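Local atomic coordinates of succinylglutamate desuccinylase/aspartoacylase (Ruegeria sp. TM1040, PDB entry 3NA6), a protein that probably hydrolyses the amide bond of an N-acylated amino acid such as N-succinylglutamate, in the manner of zinc-dependent aspartoacylases. Residues L23-S28 against G120-K125. Sequence-based numbering, arbitrary orientation.
Sequences LKLPYS and GTVTQK
Leu25 meets the first turn of helix 122-134 with both of its methyl groups. Its CG lies anti to the backbone N (chi1 169°), and the two branches divide between neighbours: CD2 comes within 3.6 Å of Val122 CG1, while CD1 rests 3.9 Å from Lys125 CB and also touches CD of that chain. The leucine crosses both partners obliquely. Val122 uses its other methyl on Tyr27, with CG2 3.9 Å from ring atom CD1, the two side chains crossing at about a right angle. Beyond CG the Lys125 chain runs extended, and two waters bridge from its end to the strand, each accepting from Lys125 NZ (2.7 Å and 2.6 Å) and donating to Pro26 O. An alanine in place of Leu25 would probably leave Val122 CG1 and Lys125 CB and CD without their partner and open a gap between strand and helix. Thr121 N-caps the helix in a capping box: Thr121 N gives a 2.9 Å bond to an in-plane lone pair of Gln124 OE1, and Gln124 N returns a weak one to Thr121 OG1. The whole is helix-on-sheet packing, a capped helix start laid against strand 17-26 of the mixed sheet, in an alpha/beta fold as in the zinc exopeptidase clan.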
# COMPACT_ATOMS: atom_id res chain seq x y z
N LEU A 23 4.90 26.65 -14.08
CA LEU A 23 5.30 27.14 -12.79
C LEU A 23 6.14 26.02 -12.13
O LEU A 23 5.63 24.95 -11.79
CB LEU A 23 4.06 27.44 -11.94
CG LEU A 23 3.08 28.45 -12.56
CD1 LEU A 23 1.93 28.71 -11.63
CD2 LEU A 23 3.77 29.74 -12.93
N LYS A 24 7.43 26.26 -12.01
CA LYS A 24 8.32 25.31 -11.37
C LYS A 24 8.33 25.47 -9.86
O LYS A 24 8.80 26.48 -9.31
CB LYS A 24 9.73 25.49 -11.93
CG LYS A 24 10.75 24.41 -11.54
CD LYS A 24 12.03 24.56 -12.44
CE LYS A 24 13.32 24.69 -11.65
NZ LYS A 24 13.37 25.61 -10.46
N LEU A 25 7.78 24.48 -9.19
CA LEU A 25 7.74 24.46 -7.73
C LEU A 25 8.73 23.42 -7.28
O LEU A 25 8.51 22.23 -7.50
CB LEU A 25 6.32 24.11 -7.30
CG LEU A 25 5.98 23.76 -5.86
CD1 LEU A 25 6.54 24.82 -4.96
CD2 LEU A 25 4.45 23.66 -5.79
N PRO A 26 9.84 23.84 -6.68
CA PRO A 26 10.77 22.85 -6.17
C PRO A 26 10.13 21.87 -5.22
O PRO A 26 9.38 22.25 -4.35
CB PRO A 26 11.84 23.69 -5.46
CG PRO A 26 11.74 25.05 -6.09
CD PRO A 26 10.28 25.21 -6.36
N TYR A 27 10.44 20.59 -5.37
CA TYR A 27 9.84 19.52 -4.56
C TYR A 27 10.86 18.39 -4.42
O TYR A 27 11.00 17.55 -5.32
CB TYR A 27 8.50 19.06 -5.18
CG TYR A 27 7.88 17.83 -4.56
CD1 TYR A 27 7.88 17.64 -3.18
CD2 TYR A 27 7.25 16.87 -5.36
CE1 TYR A 27 7.33 16.50 -2.62
CE2 TYR A 27 6.69 15.73 -4.81
CZ TYR A 27 6.75 15.55 -3.43
OH TYR A 27 6.21 14.42 -2.87
N SER A 28 11.61 18.43 -3.32
CA SER A 28 12.60 17.43 -3.03
C SER A 28 11.95 16.25 -2.29
O SER A 28 11.27 16.46 -1.31
CB SER A 28 13.68 18.05 -2.17
OG SER A 28 14.62 17.06 -1.81
N GLY A 120 5.35 26.07 3.35
CA GLY A 120 4.54 24.96 3.81
C GLY A 120 4.59 23.76 2.89
O GLY A 120 5.57 23.54 2.19
N THR A 121 3.49 23.00 2.86
CA THR A 121 3.34 21.86 1.97
C THR A 121 3.25 22.34 0.52
O THR A 121 3.09 23.52 0.27
CB THR A 121 2.07 21.03 2.33
OG1 THR A 121 0.87 21.81 2.09
CG2 THR A 121 2.14 20.58 3.78
N VAL A 122 3.40 21.42 -0.44
CA VAL A 122 3.26 21.76 -1.86
C VAL A 122 1.94 22.53 -2.10
O VAL A 122 1.93 23.59 -2.73
CB VAL A 122 3.39 20.52 -2.76
CG1 VAL A 122 2.95 20.86 -4.15
CG2 VAL A 122 4.88 20.03 -2.75
N THR A 123 0.84 22.01 -1.57
CA THR A 123 -0.48 22.64 -1.79
C THR A 123 -0.52 24.06 -1.23
O THR A 123 -1.08 24.97 -1.83
CB THR A 123 -1.60 21.75 -1.19
OG1 THR A 123 -1.59 20.46 -1.87
CG2 THR A 123 -2.99 22.39 -1.38
N GLN A 124 0.09 24.26 -0.07
CA GLN A 124 0.15 25.57 0.55
C GLN A 124 1.01 26.55 -0.25
O GLN A 124 0.70 27.73 -0.29
CB GLN A 124 0.69 25.48 1.97
CG GLN A 124 -0.23 24.75 2.89
CD GLN A 124 0.29 24.69 4.28
OE1 GLN A 124 1.43 24.29 4.53
NE2 GLN A 124 -0.54 25.12 5.20
N LYS A 125 2.11 26.06 -0.81
CA LYS A 125 3.01 26.85 -1.67
C LYS A 125 2.32 27.28 -2.99
O LYS A 125 2.45 28.42 -3.42
CB LYS A 125 4.31 26.09 -1.97
CG LYS A 125 5.24 25.92 -0.72
CD LYS A 125 6.30 24.87 -1.00
CE LYS A 125 7.57 25.07 -0.24
NZ LYS A 125 8.43 23.85 -0.38
O HOH W 1 9.49 24.57 -2.77
O HOH W 2 8.24 21.62 -1.70